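Local coordinates for 14 kDa fatty acid-binding protein (Schistosoma mansoni, PDB 1VYF), which binds long-chain fatty acids such as oleic and arachidonic acid inside its beta-barrel and may take part in their transport, at residues N103-K117 against V120-R133. Numbering follows the deposited sequence.
Sequences NTTVIVREVDGDTMK and VTVGDVTAIRNYKR. With OLA (oleic acid), chain B.
Carboxylate oxygen O2 of the bound oleic acid is gripped by two side chains of strand 125-133: R129 NE donates to it almost straight (2.7 Å, 175°), and Y131 OH donates a very short hydrogen bond to O2, 2.5 Å. From strand 104-112, R109 NH2 reaches the other oxygen, O1, at 3.2 Å. This is the Arg–Arg–Tyr carboxylate site of the fatty-acid binding protein barrel, built from strands 104-112 and 125-133, which flank strand 115-122 in the up-and-down antiparallel barrel; the two guanidinium groups probably favour the ionised acid. O2 lies at the edge of the R129 guanidinium and in the plane of the Y131 ring. M116 holds that ring from one face: its chain runs extended to SD, then bends (chi3 86°) to lay CE over the ring, 4.2 Å from the centroid in a CH-pi contact. Between these two residues the backbones pair through M116 N to Y131 O and Y131 N to M116 O. I107 CG2 lies above one face of the R109 guanidinium, offset toward its rim, while R109 NH1 is hydrogen-bonded to Q96 OE1 and F18 makes a cation-pi contact with R129. Farther along, V120 faces the lumen beside I107, with CG2 near C2 of the oleate and CG1 3.6 Å from T105 CG2. V106 and T121 form a hydrogen-bonded pair beyond. One water joins T104 O to G123 N at the type II' turn from V122 to V125. On the face away from the lumen, N130 OD1 lies against K117 CB and CG, while its ND2 is bonded to E14. At the opposite end, by the type II' turn from D112 to T115, R133 offers its guanidinium edge in two directions: NE forms a salt bridge with D114 OD1 whose hydrogen bond is weak, the carboxylate and guanidinium planes 71° apart, and NH2 donates to G113 O at 3.0 Å.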
ATOM      1  N   ASN A 103      -2.916   4.587 -15.867  1.00 40.29           N
ATOM      2  CA  ASN A 103      -3.257   5.352 -14.661  1.00 39.40           C
ATOM      3  C   ASN A 103      -2.111   5.533 -13.680  1.00 38.09           C
ATOM      4  O   ASN A 103      -1.098   4.852 -13.741  1.00 38.10           O
ATOM      5  CB  ASN A 103      -4.364   4.661 -13.893  1.00 39.41           C
ATOM      6  CG  ASN A 103      -5.740   4.900 -14.479  1.00 39.71           C
ATOM      7  OD1 ASN A 103      -6.199   6.035 -14.563  1.00 44.09           O
ATOM      8  ND2 ASN A 103      -6.409   3.836 -14.858  1.00 36.25           N
ATOM      9  N   THR A 104      -2.305   6.467 -12.761  1.00 36.43           N
ATOM     10  CA  THR A 104      -1.392   6.701 -11.667  1.00 35.40           C
ATOM     11  C   THR A 104      -2.161   6.536 -10.361  1.00 33.52           C
ATOM     12  O   THR A 104      -3.254   7.077 -10.232  1.00 32.54           O
ATOM     13  CB  THR A 104      -0.785   8.093 -11.817  1.00 36.92           C
ATOM     14  OG1 THR A 104       0.187   8.044 -12.888  1.00 38.87           O
ATOM     15  CG2 THR A 104       0.025   8.515 -10.572  1.00 36.83           C
ATOM     16  N   THR A 105      -1.596   5.748  -9.450  1.00 31.41           N
ATOM     17  CA  THR A 105      -2.161   5.502  -8.103  1.00 29.84           C
ATOM     18  C   THR A 105      -1.274   6.157  -7.060  1.00 28.77           C
ATOM     19  O   THR A 105      -0.073   5.941  -7.049  1.00 28.74           O
ATOM     20  CB  THR A 105      -2.224   4.012  -7.827  1.00 29.27           C
ATOM     21  OG1 THR A 105      -2.921   3.349  -8.884  1.00 28.76           O
ATOM     22  CG2 THR A 105      -3.034   3.722  -6.489  1.00 29.47           C
ATOM     23  N   VAL A 106      -1.866   6.974  -6.194  1.00 27.27           N
ATOM     24  CA  VAL A 106      -1.155   7.587  -5.101  1.00 26.88           C
ATOM     25  C   VAL A 106      -1.650   6.908  -3.812  1.00 26.46           C
ATOM     26  O   VAL A 106      -2.870   6.831  -3.567  1.00 27.31           O
ATOM     27  CB  VAL A 106      -1.351   9.063  -5.034  1.00 26.81           C
ATOM     28  CG1 VAL A 106      -0.558   9.641  -3.909  1.00 28.12           C
ATOM     29  CG2 VAL A 106      -0.943   9.714  -6.371  1.00 29.06           C
ATOM     30  N   ILE A 107      -0.714   6.352  -3.054  1.00 26.13           N
ATOM     31  CA  ILE A 107      -1.045   5.658  -1.783  1.00 26.01           C
ATOM     32  C   ILE A 107      -0.349   6.333  -0.618  1.00 25.99           C
ATOM     33  O   ILE A 107       0.876   6.280  -0.463  1.00 26.42           O
ATOM     34  CB  ILE A 107      -0.658   4.165  -1.851  1.00 25.89           C
ATOM     35  CG1 ILE A 107      -1.200   3.521  -3.120  1.00 27.41           C
ATOM     36  CG2 ILE A 107      -1.187   3.433  -0.589  1.00 26.76           C
ATOM     37  CD1 ILE A 107      -0.426   2.319  -3.571  1.00 31.69           C
ATOM     38  N   VAL A 108      -1.119   7.005   0.216  1.00 25.89           N
ATOM     39  CA  VAL A 108      -0.596   7.668   1.385  1.00 26.27           C
ATOM     40  C   VAL A 108      -0.850   6.708   2.572  1.00 25.91           C
ATOM     41  O   VAL A 108      -1.920   6.123   2.679  1.00 26.68           O
ATOM     42  CB  VAL A 108      -1.276   9.063   1.583  1.00 26.41           C
ATOM     43  CG1 VAL A 108      -0.729   9.785   2.763  1.00 28.86           C
ATOM     44  CG2 VAL A 108      -1.167   9.915   0.326  1.00 29.21           C
ATOM     45  N   ARG A 109       0.171   6.503   3.393  1.00 25.42           N
ATOM     46  CA  ARG A 109       0.106   5.698   4.601  1.00 24.85           C
ATOM     47  C   ARG A 109       0.532   6.562   5.758  1.00 26.15           C
ATOM     48  O   ARG A 109       1.638   7.132   5.764  1.00 27.41           O
ATOM     49  CB  ARG A 109       1.029   4.504   4.500  1.00 24.82           C
ATOM     50  CG  ARG A 109       0.711   3.579   3.327  1.00 22.42           C
ATOM     51  CD  ARG A 109       1.487   2.311   3.318  1.00 23.80           C
ATOM     52  NE  ARG A 109       0.938   1.322   2.414  1.00 24.29           N
ATOM     53  CZ  ARG A 109       1.218   1.195   1.128  1.00 27.89           C
ATOM     54  NH1 ARG A 109       2.077   1.998   0.534  1.00 28.21           N
ATOM     55  NH2 ARG A 109       0.633   0.231   0.437  1.00 29.68           N
ATOM     56  N   GLU A 110      -0.341   6.698   6.736  1.00 25.66           N
ATOM     57  CA  GLU A 110      -0.050   7.550   7.859  1.00 25.69           C
ATOM     58  C   GLU A 110      -0.354   6.794   9.136  1.00 25.54           C
ATOM     59  O   GLU A 110      -1.419   6.245   9.241  1.00 25.07           O
ATOM     60  CB  GLU A 110      -0.913   8.803   7.763  0.50 25.25           C
ATOM     61  CG  GLU A 110      -0.772   9.762   8.940  0.50 27.35           C
ATOM     62  CD  GLU A 110      -1.152  11.195   8.620  0.50 27.89           C
ATOM     63  OE1 GLU A 110      -1.837  11.438   7.606  0.50 31.83           O
ATOM     64  OE2 GLU A 110      -0.728  12.095   9.378  0.50 28.02           O
ATOM     65  N   VAL A 111       0.570   6.816  10.090  1.00 25.84           N
ATOM     66  CA  VAL A 111       0.429   6.078  11.348  1.00 25.49           C
ATOM     67  C   VAL A 111       0.031   7.046  12.421  1.00 26.71           C
ATOM     68  O   VAL A 111       0.654   8.098  12.590  1.00 25.54           O
ATOM     69  CB  VAL A 111       1.725   5.359  11.764  1.00 26.42           C
ATOM     70  CG1 VAL A 111       1.620   4.784  13.173  1.00 26.23           C
ATOM     71  CG2 VAL A 111       2.036   4.244  10.776  1.00 27.07           C
ATOM     72  N   ASP A 112      -1.039   6.703  13.130  1.00 25.95           N
ATOM     73  CA  ASP A 112      -1.510   7.468  14.280  1.00 27.08           C
ATOM     74  C   ASP A 112      -1.846   6.510  15.387  1.00 27.48           C
ATOM     75  O   ASP A 112      -2.922   5.904  15.405  1.00 27.46           O
ATOM     76  CB  ASP A 112      -2.749   8.280  13.935  1.00 27.68           C
ATOM     77  CG  ASP A 112      -3.250   9.124  15.130  1.00 29.08           C
ATOM     78  OD1 ASP A 112      -4.360   9.707  15.055  1.00 29.95           O
ATOM     79  OD2 ASP A 112      -2.591   9.264  16.165  1.00 29.09           O
ATOM     80  N   GLY A 113      -0.896   6.315  16.291  1.00 28.22           N
ATOM     81  CA  GLY A 113      -1.101   5.376  17.380  1.00 28.28           C
ATOM     82  C   GLY A 113      -1.214   3.950  16.883  1.00 29.25           C
ATOM     83  O   GLY A 113      -0.252   3.416  16.310  1.00 29.46           O
ATOM     84  N   ASP A 114      -2.358   3.321  17.129  1.00 29.54           N
ATOM     85  CA  ASP A 114      -2.579   1.960  16.678  1.00 30.37           C
ATOM     86  C   ASP A 114      -3.316   1.810  15.372  1.00 28.11           C
ATOM     87  O   ASP A 114      -3.690   0.687  15.047  1.00 27.36           O
ATOM     88  CB  ASP A 114      -3.273   1.142  17.758  1.00 31.22           C
ATOM     89  CG  ASP A 114      -2.372   0.933  18.955  1.00 35.86           C
ATOM     90  OD1 ASP A 114      -1.112   0.881  18.790  1.00 39.31           O
ATOM     91  OD2 ASP A 114      -2.849   0.840  20.087  1.00 39.89           O
ATOM     92  N   THR A 115      -3.486   2.911  14.643  1.00 26.36           N
ATOM     93  CA  THR A 115      -4.033   2.907  13.279  1.00 25.97           C
ATOM     94  C   THR A 115      -3.053   3.342  12.208  1.00 26.73           C
ATOM     95  O   THR A 115      -2.457   4.388  12.328  1.00 26.40           O
ATOM     96  CB  THR A 115      -5.272   3.854  13.230  1.00 26.71           C
ATOM     97  OG1 THR A 115      -6.245   3.425  14.218  1.00 25.93           O
ATOM     98  CG2 THR A 115      -6.040   3.749  11.919  1.00 26.24           C
ATOM     99  N   MET A 116      -2.941   2.562  11.131  1.00 26.22           N
ATOM    100  CA  MET A 116      -2.334   3.041   9.920  1.00 26.92           C
ATOM    101  C   MET A 116      -3.459   3.229   8.927  1.00 27.15           C
ATOM    102  O   MET A 116      -4.192   2.276   8.622  1.00 25.69           O
ATOM    103  CB  MET A 116      -1.295   2.060   9.364  1.00 27.01           C
ATOM    104  CG  MET A 116      -0.732   2.531   8.007  1.00 28.21           C
ATOM    105  SD  MET A 116       0.570   1.527   7.429  1.00 30.67           S
ATOM    106  CE  MET A 116      -0.370   0.276   6.619  1.00 33.89           C
ATOM    107  N   LYS A 117      -3.628   4.473   8.504  1.00 26.08           N
ATOM    108  CA  LYS A 117      -4.648   4.837   7.542  1.00 27.04           C
ATOM    109  C   LYS A 117      -3.990   4.845   6.198  1.00 27.30           C
ATOM    110  O   LYS A 117      -3.012   5.544   6.005  1.00 26.37           O
ATOM    111  CB  LYS A 117      -5.219   6.208   7.847  1.00 27.52           C
ATOM    112  CG  LYS A 117      -6.249   6.648   6.790  1.00 29.38           C
ATOM    113  CD  LYS A 117      -6.995   7.918   7.126  1.00 34.75           C
ATOM    114  CE  LYS A 117      -6.099   9.096   7.350  1.00 36.48           C
ATOM    115  NZ  LYS A 117      -6.891  10.278   7.791  1.00 41.05           N
ATOM    116  N   VAL A 120      -5.991   5.756  -0.847  1.00 27.04           N
ATOM    117  CA  VAL A 120      -5.615   5.361  -2.218  1.00 27.01           C
ATOM    118  C   VAL A 120      -6.397   6.221  -3.200  1.00 26.83           C
ATOM    119  O   VAL A 120      -7.622   6.207  -3.202  1.00 26.59           O
ATOM    120  CB  VAL A 120      -5.927   3.894  -2.461  1.00 26.51           C
ATOM    121  CG1 VAL A 120      -5.494   3.445  -3.891  1.00 28.52           C
ATOM    122  CG2 VAL A 120      -5.271   3.028  -1.384  1.00 27.22           C
ATOM    123  N   THR A 121      -5.704   6.959  -4.069  1.00 27.40           N
ATOM    124  CA  THR A 121      -6.386   7.876  -4.988  1.00 28.04           C
ATOM    125  C   THR A 121      -5.939   7.599  -6.417  1.00 28.62           C
ATOM    126  O   THR A 121      -4.766   7.390  -6.646  1.00 27.24           O
ATOM    127  CB  THR A 121      -6.089   9.354  -4.620  1.00 29.47           C
ATOM    128  OG1 THR A 121      -4.668   9.613  -4.577  1.00 33.59           O
ATOM    129  CG2 THR A 121      -6.461   9.613  -3.243  1.00 26.31           C
ATOM    130  N   VAL A 122      -6.899   7.505  -7.333  1.00 29.29           N
ATOM    131  CA  VAL A 122      -6.647   7.332  -8.769  1.00 31.23           C
ATOM    132  C   VAL A 122      -7.528   8.410  -9.437  1.00 32.06           C
ATOM    133  O   VAL A 122      -8.740   8.254  -9.499  1.00 32.62           O
ATOM    134  CB  VAL A 122      -7.055   5.939  -9.249  1.00 30.89           C
ATOM    135  CG1 VAL A 122      -6.765   5.782 -10.748  1.00 33.50           C
ATOM    136  CG2 VAL A 122      -6.336   4.814  -8.415  1.00 31.00           C
ATOM    137  N   GLY A 123      -6.918   9.507  -9.865  1.00 33.45           N
ATOM    138  CA  GLY A 123      -7.645  10.633 -10.427  1.00 34.46           C
ATOM    139  C   GLY A 123      -8.527  11.274  -9.376  1.00 35.44           C
ATOM    140  O   GLY A 123      -8.021  11.710  -8.340  1.00 36.77           O
ATOM    141  N   ASP A 124      -9.843  11.257  -9.618  1.00 36.04           N
ATOM    142  CA  ASP A 124     -10.832  11.885  -8.723  1.00 36.36           C
ATOM    143  C   ASP A 124     -11.468  10.870  -7.754  1.00 35.33           C
ATOM    144  O   ASP A 124     -12.261  11.264  -6.920  1.00 36.72           O
ATOM    145  CB  ASP A 124     -11.931  12.670  -9.512  0.50 36.56           C
ATOM    146  CG  ASP A 124     -12.833  11.777 -10.384  0.50 36.97           C
ATOM    147  OD1 ASP A 124     -13.349  12.269 -11.418  0.50 36.04           O
ATOM    148  OD2 ASP A 124     -13.113  10.589 -10.124  0.50 37.60           O
ATOM    149  N   VAL A 125     -11.095   9.590  -7.835  1.00 33.72           N
ATOM    150  CA  VAL A 125     -11.659   8.540  -6.948  1.00 32.14           C
ATOM    151  C   VAL A 125     -10.705   8.260  -5.757  1.00 31.40           C
ATOM    152  O   VAL A 125      -9.468   8.163  -5.923  1.00 30.18           O
ATOM    153  CB  VAL A 125     -11.901   7.247  -7.748  1.00 32.63           C
ATOM    154  CG1 VAL A 125     -12.585   6.210  -6.949  1.00 33.31           C
ATOM    155  CG2 VAL A 125     -12.717   7.547  -9.027  1.00 33.43           C
ATOM    156  N   THR A 126     -11.275   8.134  -4.554  1.00 29.83           N
ATOM    157  CA  THR A 126     -10.488   7.897  -3.339  1.00 29.17           C
ATOM    158  C   THR A 126     -11.077   6.759  -2.494  1.00 28.20           C
ATOM    159  O   THR A 126     -12.287   6.699  -2.275  1.00 26.83           O
ATOM    160  CB  THR A 126     -10.342   9.197  -2.485  1.00 30.06           C
ATOM    161  OG1 THR A 126      -9.558  10.184  -3.200  1.00 30.77           O
ATOM    162  CG2 THR A 126      -9.484   8.934  -1.281  1.00 30.65           C
ATOM    163  N   ALA A 127     -10.205   5.872  -2.039  1.00 26.96           N
ATOM    164  CA  ALA A 127     -10.538   4.841  -1.075  1.00 26.38           C
ATOM    165  C   ALA A 127      -9.727   5.027   0.198  1.00 26.79           C
ATOM    166  O   ALA A 127      -8.635   5.537   0.175  1.00 25.19           O
ATOM    167  CB  ALA A 127     -10.350   3.475  -1.655  1.00 26.71           C
ATOM    168  N   ILE A 128     -10.299   4.657   1.344  1.00 26.53           N
ATOM    169  CA  ILE A 128      -9.554   4.689   2.604  1.00 27.90           C
ATOM    170  C   ILE A 128      -9.602   3.304   3.242  1.00 27.17           C
ATOM    171  O   ILE A 128     -10.673   2.718   3.392  1.00 27.94           O
ATOM    172  CB  ILE A 128     -10.162   5.755   3.585  1.00 29.21           C
ATOM    173  CG1 ILE A 128     -10.115   7.149   2.978  1.00 30.90           C
ATOM    174  CG2 ILE A 128      -9.473   5.720   4.982  1.00 30.54           C
ATOM    175  CD1 ILE A 128     -10.795   8.199   3.817  1.00 32.82           C
ATOM    176  N   ARG A 129      -8.437   2.784   3.612  1.00 26.73           N
ATOM    177  CA  ARG A 129      -8.304   1.493   4.258  1.00 26.59           C
ATOM    178  C   ARG A 129      -7.527   1.625   5.556  1.00 26.88           C
ATOM    179  O   ARG A 129      -6.390   2.086   5.574  1.00 24.79           O
ATOM    180  CB  ARG A 129      -7.602   0.519   3.329  1.00 26.14           C
ATOM    181  CG  ARG A 129      -8.452   0.163   2.130  1.00 28.51           C
ATOM    182  CD  ARG A 129      -7.651  -0.254   0.928  1.00 28.01           C
ATOM    183  NE  ARG A 129      -6.956  -1.529   1.080  1.00 29.32           N
ATOM    184  CZ  ARG A 129      -7.554  -2.714   1.092  1.00 29.54           C
ATOM    185  NH1 ARG A 129      -6.817  -3.794   1.192  1.00 30.79           N
ATOM    186  NH2 ARG A 129      -8.881  -2.833   0.959  1.00 29.00           N
ATOM    187  N   ASN A 130      -8.175   1.241   6.651  1.00 25.11           N
ATOM    188  CA  ASN A 130      -7.591   1.329   7.988  1.00 26.34           C
ATOM    189  C   ASN A 130      -7.006  -0.021   8.391  1.00 26.46           C
ATOM    190  O   ASN A 130      -7.648  -1.062   8.241  1.00 27.83           O
ATOM    191  CB  ASN A 130      -8.662   1.738   9.022  1.00 26.27           C
ATOM    192  CG  ASN A 130      -8.949   3.229   9.010  1.00 30.00           C
ATOM    193  OD1 ASN A 130      -8.101   4.056   8.612  1.00 28.36           O
ATOM    194  ND2 ASN A 130     -10.177   3.582   9.360  1.00 33.58           N
ATOM    195  N   TYR A 131      -5.792   0.008   8.919  1.00 26.64           N
ATOM    196  CA  TYR A 131      -5.106  -1.164   9.452  1.00 25.37           C
ATOM    197  C   TYR A 131      -4.883  -0.947  10.948  1.00 26.86           C
ATOM    198  O   TYR A 131      -4.621   0.162  11.372  1.00 25.19           O
ATOM    199  CB  TYR A 131      -3.724  -1.316   8.796  1.00 25.73           C
ATOM    200  CG  TYR A 131      -3.743  -1.723   7.352  1.00 23.20           C
ATOM    201  CD1 TYR A 131      -4.135  -0.807   6.350  1.00 24.97           C
ATOM    202  CD2 TYR A 131      -3.387  -3.029   6.964  1.00 24.66           C
ATOM    203  CE1 TYR A 131      -4.117  -1.164   5.002  1.00 26.92           C
ATOM    204  CE2 TYR A 131      -3.400  -3.409   5.604  1.00 23.80           C
ATOM    205  CZ  TYR A 131      -3.771  -2.488   4.644  1.00 24.90           C
ATOM    206  OH  TYR A 131      -3.749  -2.906   3.344  1.00 25.63           O
ATOM    207  N   LYS A 132      -5.034  -2.011  11.736  1.00 27.20           N
ATOM    208  CA  LYS A 132      -4.725  -2.014  13.159  1.00 27.37           C
ATOM    209  C   LYS A 132      -3.385  -2.651  13.375  1.00 27.59           C
ATOM    210  O   LYS A 132      -3.021  -3.643  12.729  1.00 27.63           O
ATOM    211  CB  LYS A 132      -5.794  -2.781  13.965  0.50 26.89           C
ATOM    212  CG  LYS A 132      -7.202  -2.277  13.704  0.50 28.09           C
ATOM    213  CD  LYS A 132      -8.222  -2.708  14.794  0.50 29.11           C
ATOM    214  CE  LYS A 132      -8.629  -4.161  14.672  0.50 30.54           C
ATOM    215  NZ  LYS A 132      -8.654  -4.865  16.012  0.50 32.38           N
ATOM    216  N   ARG A 133      -2.643  -2.102  14.318  1.00 29.54           N
ATOM    217  CA  ARG A 133      -1.320  -2.622  14.673  1.00 30.93           C
ATOM    218  C   ARG A 133      -1.531  -3.949  15.428  1.00 33.01           C
ATOM    219  O   ARG A 133      -2.347  -4.025  16.329  1.00 34.16           O
ATOM    220  CB  ARG A 133      -0.599  -1.591  15.561  1.00 30.98           C
ATOM    221  CG  ARG A 133       0.749  -2.006  16.084  1.00 32.69           C
ATOM    222  CD  ARG A 133       1.264  -1.070  17.176  1.00 34.13           C
ATOM    223  NE  ARG A 133       1.349   0.329  16.767  1.00 33.64           N
ATOM    224  CZ  ARG A 133       2.371   0.865  16.093  1.00 35.55           C
ATOM    225  NH1 ARG A 133       3.383   0.107  15.686  1.00 35.03           N
ATOM    226  NH2 ARG A 133       2.377   2.166  15.794  1.00 34.35           N
TER
HETATM  227  C1  OLA B1134      -3.367  -1.035   0.614  0.50 41.39           C
HETATM  228  O1  OLA B1134      -2.230  -1.119   1.052  0.50 39.33           O
HETATM  229  O2  OLA B1134      -4.329  -1.376   1.458  0.50 36.45           O
HETATM  230  C2  OLA B1134      -3.774  -0.519  -0.767  0.50 42.79           C
HETATM  231  C3  OLA B1134      -2.831  -0.741  -1.961  0.50 45.58           C
HETATM  232  C4  OLA B1134      -3.557  -1.319  -3.207  0.50 46.40           C
HETATM  233  C5  OLA B1134      -3.515  -0.476  -4.489  0.50 45.02           C
HETATM  234  C6  OLA B1134      -4.643  -0.812  -5.475  0.50 44.81           C
HETATM  235  C7  OLA B1134      -4.356  -1.966  -6.425  0.50 44.29           C
HETATM  236  C8  OLA B1134      -4.767  -3.325  -5.864  0.50 45.94           C
HETATM  237  C9  OLA B1134      -5.741  -4.049  -6.763  0.50 45.67           C
HETATM  238  C10 OLA B1134      -6.324  -5.208  -6.423  0.50 47.24           C
HETATM  239  C11 OLA B1134      -6.091  -5.918  -5.104  0.50 47.79           C
HETATM  240  C12 OLA B1134      -5.895  -7.424  -5.287  0.50 48.58           C
HETATM  241  C13 OLA B1134      -5.981  -8.209  -3.970  0.50 47.92           C
HETATM  242  C14 OLA B1134      -4.788  -8.014  -3.027  0.50 50.11           C
HETATM  243  C15 OLA B1134      -5.019  -6.926  -1.970  0.50 49.95           C
HETATM  244  C16 OLA B1134      -3.699  -6.436  -1.365  0.50 50.39           C
HETATM  245  C17 OLA B1134      -3.498  -4.924  -1.511  0.50 49.11           C
HETATM  246  C18 OLA B1134      -4.075  -4.211  -0.313  0.50 47.90           C
HETATM  247  O   HOH W   1      -3.783   9.727  -9.757  1.00 38.55           O